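Local coordinates for protein pseudoalteromonas arctica PAMC 21717 (Pseudoalteromonas arctica, PDB 5YL7) that probably cleaves peptide bonds as a cold-active, calcium-binding serine protease of the subtilase family, at residues A[23-37]-A[286-298]. Residues are numbered along the deposited sequence; the frame is centred on the assembly and turned at random.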
ATOM      1  N   LEU A  23      -3.135  14.772  -7.740  1.00  6.55           N
ATOM      2  CA  LEU A  23      -2.406  14.005  -8.771  1.00  6.71           C
ATOM      3  C   LEU A  23      -2.412  14.620 -10.181  1.00  7.63           C
ATOM      4  O   LEU A  23      -1.373  14.518 -10.841  1.00  8.08           O
ATOM      5  CB  LEU A  23      -2.883  12.606  -8.784  1.00  6.70           C
ATOM      6  CG  LEU A  23      -2.231  11.752  -7.688  1.00  6.06           C
ATOM      7  CD1 LEU A  23      -3.067  10.504  -7.411  1.00  6.60           C
ATOM      8  CD2 LEU A  23      -0.776  11.390  -8.058  1.00  6.16           C
ATOM      9  N   PRO A  24      -3.525  15.194 -10.683  1.00  7.48           N
ATOM     10  CA  PRO A  24      -3.456  15.587 -12.110  1.00  7.83           C
ATOM     11  C   PRO A  24      -2.302  16.477 -12.451  1.00  9.01           C
ATOM     12  O   PRO A  24      -1.629  16.213 -13.526  1.00 10.03           O
ATOM     13  CB  PRO A  24      -4.835  16.262 -12.278  1.00  9.50           C
ATOM     14  CG  PRO A  24      -5.759  15.465 -11.396  1.00  9.17           C
ATOM     15  CD  PRO A  24      -4.887  15.252 -10.144  1.00  8.35           C
ATOM     16  N   THR A  25      -1.956  17.455 -11.679  1.00  9.45           N
ATOM     17  CA  THR A  25      -0.843  18.272 -11.943  1.00 10.44           C
ATOM     18  C   THR A  25       0.483  17.552 -11.833  1.00 10.30           C
ATOM     19  O   THR A  25       1.457  17.724 -12.571  1.00 10.67           O
ATOM     20  CB  THR A  25      -0.829  19.562 -11.013  1.00 14.37           C
ATOM     21  OG1 THR A  25      -1.979  20.284 -11.451  1.00 20.70           O
ATOM     22  CG2 THR A  25       0.495  20.341 -11.199  1.00 16.61           C
ATOM     23  N   ALA A  26       0.578  16.606 -10.820  1.00  8.50           N
ATOM     24  CA  ALA A  26       1.781  15.813 -10.726  1.00  8.13           C
ATOM     25  C   ALA A  26       2.069  14.998 -11.978  1.00  7.59           C
ATOM     26  O   ALA A  26       3.233  14.902 -12.392  1.00  7.82           O
ATOM     27  CB  ALA A  26       1.668  14.896  -9.494  1.00  7.59           C
ATOM     28  N   TRP A  27       1.015  14.407 -12.503  1.00  7.60           N
ATOM     29  CA  TRP A  27       1.130  13.540 -13.710  1.00  7.55           C
ATOM     30  C   TRP A  27       1.614  14.319 -14.934  1.00  8.31           C
ATOM     31  O   TRP A  27       2.116  13.647 -15.867  1.00  9.21           O
ATOM     32  CB  TRP A  27      -0.172  12.881 -13.954  1.00  6.73           C
ATOM     33  CG  TRP A  27      -0.554  11.776 -12.936  1.00  6.66           C
ATOM     34  CD1 TRP A  27       0.295  10.933 -12.272  1.00  6.92           C
ATOM     35  CD2 TRP A  27      -1.857  11.400 -12.593  1.00  6.10           C
ATOM     36  NE1 TRP A  27      -0.433  10.072 -11.551  1.00  6.28           N
ATOM     37  CE2 TRP A  27      -1.764  10.289 -11.705  1.00  6.75           C
ATOM     38  CE3 TRP A  27      -3.155  11.865 -12.910  1.00  7.08           C
ATOM     39  CZ2 TRP A  27      -2.866   9.651 -11.218  1.00  7.53           C
ATOM     40  CZ3 TRP A  27      -4.225  11.294 -12.403  1.00  8.01           C
ATOM     41  CH2 TRP A  27      -4.085  10.159 -11.484  1.00  9.07           C
ATOM     42  N   ASP A  28       1.537  15.651 -14.973  1.00  9.04           N
ATOM     43  CA  ASP A  28       2.180  16.418 -16.064  1.00  9.26           C
ATOM     44  C   ASP A  28       3.642  16.192 -16.094  1.00 12.36           C
ATOM     45  O   ASP A  28       4.293  16.480 -17.144  1.00 13.70           O
ATOM     46  CB  ASP A  28       1.795  17.896 -15.873  1.00  9.56           C
ATOM     47  CG  ASP A  28       0.377  18.154 -16.178  1.00 11.41           C
ATOM     48  OD1 ASP A  28      -0.269  17.405 -16.926  1.00 13.76           O
ATOM     49  OD2 ASP A  28      -0.183  19.134 -15.533  1.00 15.45           O
ATOM     50  N   THR A  29       4.319  15.831 -14.967  1.00 11.99           N
ATOM     51  CA  THR A  29       5.766  15.748 -14.829  1.00 12.93           C
ATOM     52  C   THR A  29       6.242  14.321 -14.556  1.00  9.86           C
ATOM     53  O   THR A  29       7.345  13.902 -14.886  1.00 10.77           O
ATOM     54  CB  THR A  29       6.198  16.680 -13.527  1.00 12.99           C
ATOM     55  OG1 THR A  29       5.865  18.054 -13.896  1.00 25.73           O
ATOM     56  CG2 THR A  29       7.594  16.642 -13.302  1.00 21.03           C
ATOM     57  N   ALA A  30       5.468  13.531 -13.725  1.00  8.30           N
ATOM     58  CA  ALA A  30       5.959  12.198 -13.306  1.00  8.20           C
ATOM     59  C   ALA A  30       4.761  11.288 -13.203  1.00  7.26           C
ATOM     60  O   ALA A  30       3.711  11.639 -12.667  1.00  7.89           O
ATOM     61  CB  ALA A  30       6.653  12.293 -11.950  1.00  8.96           C
ATOM     62  N   THR A  31       5.008  10.043 -13.559  1.00  7.39           N
ATOM     63  CA  THR A  31       4.002   8.947 -13.527  1.00  7.56           C
ATOM     64  C   THR A  31       4.562   7.636 -12.928  1.00  6.46           C
ATOM     65  O   THR A  31       3.829   6.631 -12.876  1.00  7.13           O
ATOM     66  CB  THR A  31       3.452   8.676 -14.916  1.00  8.30           C
ATOM     67  OG1 THR A  31       4.566   8.342 -15.781  1.00  9.30           O
ATOM     68  CG2 THR A  31       2.704   9.905 -15.428  1.00  9.46           C
ATOM     69  N   GLY A  32       5.797   7.637 -12.532  1.00  7.31           N
ATOM     70  CA  GLY A  32       6.452   6.423 -12.035  1.00  6.99           C
ATOM     71  C   GLY A  32       7.191   5.615 -12.983  1.00  7.83           C
ATOM     72  O   GLY A  32       7.677   4.542 -12.660  1.00  7.24           O
ATOM     73  N   SER A  33       7.368   6.129 -14.228  1.00  8.64           N
ATOM     74  CA  SER A  33       8.129   5.323 -15.260  1.00  8.81           C
ATOM     75  C   SER A  33       9.498   4.925 -14.763  1.00  8.13           C
ATOM     76  O   SER A  33      10.235   5.739 -14.234  1.00  8.96           O
ATOM     77  CB  SER A  33       8.395   6.206 -16.454  1.00 12.43           C
ATOM     78  OG  SER A  33       7.223   6.646 -17.033  1.00 18.67           O
ATOM     79  N   GLY A  34       9.815   3.612 -14.875  1.00  9.03           N
ATOM     80  CA  GLY A  34      11.095   3.107 -14.502  1.00  8.95           C
ATOM     81  C   GLY A  34      11.230   2.724 -13.018  1.00  9.71           C
ATOM     82  O   GLY A  34      12.308   2.260 -12.625  1.00 13.25           O
ATOM     83  N   VAL A  35      10.205   2.938 -12.246  1.00  7.04           N
ATOM     84  CA  VAL A  35      10.261   2.690 -10.793  1.00  6.59           C
ATOM     85  C   VAL A  35       9.499   1.424 -10.466  1.00  5.90           C
ATOM     86  O   VAL A  35       8.531   1.060 -11.119  1.00  6.63           O
ATOM     87  CB  VAL A  35       9.648   3.934 -10.076  1.00  6.55           C
ATOM     88  CG1 VAL A  35       9.727   3.742  -8.598  1.00  6.59           C
ATOM     89  CG2 VAL A  35      10.361   5.193 -10.497  1.00  7.05           C
ATOM     90  N   VAL A  36      10.010   0.725  -9.428  1.00  6.26           N
ATOM     91  CA  VAL A  36       9.441  -0.526  -8.960  1.00  5.59           C
ATOM     92  C   VAL A  36       8.950  -0.362  -7.519  1.00  5.10           C
ATOM     93  O   VAL A  36       9.710   0.100  -6.653  1.00  5.94           O
ATOM     94  CB  VAL A  36      10.458  -1.674  -9.065  1.00  5.91           C
ATOM     95  CG1 VAL A  36       9.919  -2.961  -8.473  1.00  6.80           C
ATOM     96  CG2 VAL A  36      10.839  -1.897 -10.513  1.00  7.85           C
ATOM     97  N   VAL A  37       7.694  -0.744  -7.309  1.00  5.15           N
ATOM     98  CA  VAL A  37       7.075  -0.755  -5.985  1.00  4.96           C
ATOM     99  C   VAL A  37       6.768  -2.141  -5.590  1.00  4.28           C
ATOM    100  O   VAL A  37       6.011  -2.832  -6.279  1.00  5.67           O
ATOM    101  CB  VAL A  37       5.800   0.160  -5.929  1.00  4.92           C
ATOM    102  CG1 VAL A  37       5.212   0.165  -4.520  1.00  5.35           C
ATOM    103  CG2 VAL A  37       6.079   1.567  -6.435  1.00  5.54           C
ATOM    104  N   HIS A 286      -1.321   5.298  -1.623  1.00  3.88           N
ATOM    105  CA  HIS A 286      -1.238   6.654  -2.196  1.00  4.05           C
ATOM    106  C   HIS A 286       0.124   7.208  -1.979  1.00  4.41           C
ATOM    107  O   HIS A 286       0.751   7.831  -2.893  1.00  4.90           O
ATOM    108  CB  HIS A 286      -2.315   7.562  -1.622  1.00  4.56           C
ATOM    109  CG  HIS A 286      -3.730   7.321  -2.104  1.00  4.37           C
ATOM    110  ND1 HIS A 286      -4.606   6.451  -1.518  1.00  4.90           N
ATOM    111  CD2 HIS A 286      -4.423   7.887  -3.156  1.00  4.45           C
ATOM    112  CE1 HIS A 286      -5.748   6.521  -2.202  1.00  4.96           C
ATOM    113  NE2 HIS A 286      -5.678   7.389  -3.180  1.00  4.94           N
ATOM    114  N   VAL A 287       0.647   7.100  -0.757  1.00  4.38           N
ATOM    115  CA  VAL A 287       1.960   7.623  -0.427  1.00  4.18           C
ATOM    116  C   VAL A 287       3.086   6.825  -1.130  1.00  4.19           C
ATOM    117  O   VAL A 287       4.035   7.464  -1.622  1.00  4.84           O
ATOM    118  CB  VAL A 287       2.149   7.668   1.085  1.00  4.27           C
ATOM    119  CG1 VAL A 287       3.524   8.184   1.492  1.00  4.08           C
ATOM    120  CG2 VAL A 287       1.048   8.450   1.703  1.00  4.77           C
ATOM    121  N   ALA A 288       2.957   5.527  -1.220  1.00  4.20           N
ATOM    122  CA  ALA A 288       3.932   4.724  -1.949  1.00  3.88           C
ATOM    123  C   ALA A 288       3.947   5.134  -3.386  1.00  4.40           C
ATOM    124  O   ALA A 288       5.012   5.205  -3.974  1.00  5.04           O
ATOM    125  CB  ALA A 288       3.628   3.242  -1.769  1.00  4.64           C
ATOM    126  N   GLY A 289       2.757   5.409  -3.944  1.00  4.51           N
ATOM    127  CA  GLY A 289       2.763   5.872  -5.340  1.00  5.12           C
ATOM    128  C   GLY A 289       3.450   7.198  -5.478  1.00  5.14           C
ATOM    129  O   GLY A 289       4.203   7.406  -6.446  1.00  5.30           O
ATOM    130  N   VAL A 290       3.235   8.167  -4.576  1.00  5.05           N
ATOM    131  CA  VAL A 290       3.986   9.425  -4.649  1.00  5.00           C
ATOM    132  C   VAL A 290       5.442   9.207  -4.460  1.00  4.99           C
ATOM    133  O   VAL A 290       6.249   9.898  -5.145  1.00  5.17           O
ATOM    134  CB  VAL A 290       3.360  10.511  -3.740  1.00  5.27           C
ATOM    135  CG1 VAL A 290       4.150  11.809  -3.835  1.00  5.71           C
ATOM    136  CG2 VAL A 290       1.913  10.766  -4.128  1.00  5.73           C
ATOM    137  N   ALA A 291       5.861   8.300  -3.582  1.00  5.30           N
ATOM    138  CA  ALA A 291       7.280   7.978  -3.499  1.00  5.09           C
ATOM    139  C   ALA A 291       7.837   7.517  -4.844  1.00  5.08           C
ATOM    140  O   ALA A 291       8.982   7.906  -5.197  1.00  6.48           O
ATOM    141  CB  ALA A 291       7.489   6.901  -2.424  1.00  5.07           C
ATOM    142  N   ALA A 292       7.098   6.744  -5.603  1.00  4.93           N
ATOM    143  CA  ALA A 292       7.489   6.366  -6.940  1.00  5.37           C
ATOM    144  C   ALA A 292       7.535   7.546  -7.861  1.00  5.61           C
ATOM    145  O   ALA A 292       8.474   7.581  -8.730  1.00  6.60           O
ATOM    146  CB  ALA A 292       6.603   5.238  -7.488  1.00  5.68           C
ATOM    147  N   LEU A 293       6.623   8.493  -7.807  1.00  5.41           N
ATOM    148  CA  LEU A 293       6.691   9.706  -8.642  1.00  6.34           C
ATOM    149  C   LEU A 293       7.962  10.429  -8.317  1.00  6.49           C
ATOM    150  O   LEU A 293       8.690  10.907  -9.245  1.00  7.41           O
ATOM    151  CB  LEU A 293       5.485  10.589  -8.463  1.00  6.00           C
ATOM    152  CG  LEU A 293       4.135   9.956  -8.688  1.00  6.57           C
ATOM    153  CD1 LEU A 293       3.035  11.020  -8.582  1.00  7.00           C
ATOM    154  CD2 LEU A 293       4.061   9.217 -10.014  1.00  7.25           C
ATOM    155  N   ILE A 294       8.269  10.631  -7.066  1.00  5.76           N
ATOM    156  CA  ILE A 294       9.496  11.267  -6.622  1.00  5.79           C
ATOM    157  C   ILE A 294      10.654  10.567  -7.165  1.00  6.25           C
ATOM    158  O   ILE A 294      11.644  11.251  -7.653  1.00  7.34           O
ATOM    159  CB  ILE A 294       9.552  11.331  -5.045  1.00  6.16           C
ATOM    160  CG1 ILE A 294       8.536  12.287  -4.519  1.00  6.50           C
ATOM    161  CG2 ILE A 294      10.944  11.649  -4.587  1.00  6.78           C
ATOM    162  CD1 ILE A 294       8.226  12.068  -3.019  1.00  6.47           C
ATOM    163  N   LYS A 295      10.757   9.254  -7.128  1.00  6.23           N
ATOM    164  CA  LYS A 295      11.922   8.497  -7.605  1.00  6.80           C
ATOM    165  C   LYS A 295      12.059   8.630  -9.114  1.00  6.81           C
ATOM    166  O   LYS A 295      13.226   8.625  -9.560  1.00  8.73           O
ATOM    167  CB  LYS A 295      11.792   7.035  -7.146  1.00  7.61           C
ATOM    168  CG  LYS A 295      13.020   6.212  -7.370  1.00  7.95           C
ATOM    169  CD  LYS A 295      14.159   6.651  -6.484  1.00  9.50           C
ATOM    170  CE  LYS A 295      15.308   5.661  -6.530  1.00 13.23           C
ATOM    171  NZ  LYS A 295      16.434   5.999  -5.753  1.00 21.90           N
ATOM    172  N   GLN A 296      11.024   8.738  -9.878  1.00  6.50           N
ATOM    173  CA  GLN A 296      11.182   9.022 -11.324  1.00  7.29           C
ATOM    174  C   GLN A 296      11.847  10.377 -11.500  1.00  8.69           C
ATOM    175  O   GLN A 296      12.786  10.528 -12.286  1.00 10.00           O
ATOM    176  CB  GLN A 296       9.888   9.001 -12.036  1.00  7.34           C
ATOM    177  CG  GLN A 296      10.038   9.296 -13.568  1.00  7.61           C
ATOM    178  CD  GLN A 296       8.760   9.566 -14.232  1.00  9.51           C
ATOM    179  OE1 GLN A 296       7.655   9.286 -13.788  1.00  9.03           O
ATOM    180  NE2 GLN A 296       8.828  10.011 -15.472  1.00 11.89           N
ATOM    181  N   ALA A 297      11.400  11.381 -10.789  1.00  7.74           N
ATOM    182  CA  ALA A 297      11.923  12.761 -10.938  1.00  8.17           C
ATOM    183  C   ALA A 297      13.308  12.853 -10.399  1.00  8.77           C
ATOM    184  O   ALA A 297      14.116  13.670 -10.922  1.00 11.27           O
ATOM    185  CB  ALA A 297      11.004  13.722 -10.249  1.00  9.46           C
ATOM    186  N   LYS A 298      13.710  12.137  -9.378  1.00  8.79           N
ATOM    187  CA  LYS A 298      15.000  12.180  -8.689  1.00  9.15           C
ATOM    188  C   LYS A 298      15.496  10.737  -8.551  1.00  9.97           C
ATOM    189  O   LYS A 298      15.408  10.123  -7.482  1.00  8.97           O
ATOM    190  CB  LYS A 298      14.786  12.873  -7.348  1.00 10.23           C
ATOM    191  CG  LYS A 298      16.128  13.184  -6.656  1.00 11.53           C
ATOM    192  CD  LYS A 298      15.851  13.929  -5.360  1.00 14.81           C
ATOM    193  CE  LYS A 298      17.026  14.101  -4.410  1.00 17.35           C
ATOM    194  NZ  LYS A 298      18.166  14.762  -5.133  1.00 20.79           N
TER
HETATM  195  O   HOH W   1       6.112  10.503 -16.719  1.00 11.52           O
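Gln296, near the C-terminal end of helix 280-297, reaches the backbone of the loop that leads into strand 36-41, tying this helix of the subtilisin-like alpha/beta fold to the loop before a strand of the central parallel sheet. CG stands anti to the backbone N (chi1 -180°) and the chain runs on extended, delivering OE1 to three successive amides. Thr31 N donates to Gln296 OE1 at 2.8 Å and a nearly straight 159°. Gly32 N donates to Gln296 OE1 at 2.8 Å, more bent. Ser33 N adds a weak third bond to that oxygen. A water bridges Gln296 NE2 and Thr31 OG1, which also pairs with Asn124. A leucine in place of Gln296 would probably leave the Thr31 and Gly32 amides without their shared acceptor and let the loop shift. The remaining contacts are mostly apolar. Leu293 pushes CD1 against Leu23 CD2 (3.9 Å), the two side chains crossing at about a right angle, while Leu293 CD2 lies 3.4 Å from Gly32 N. Val335 of helix 331-338 also touches Leu293. On the strand side, Val37 CG2 meets Ala292 CB at 3.9 Å. Val35 rests both methyls on the helix: Val35 CG1 packs on Ala292 CB at 3.6 Å, and CG2 sits 3.5 Å from Ala292 O.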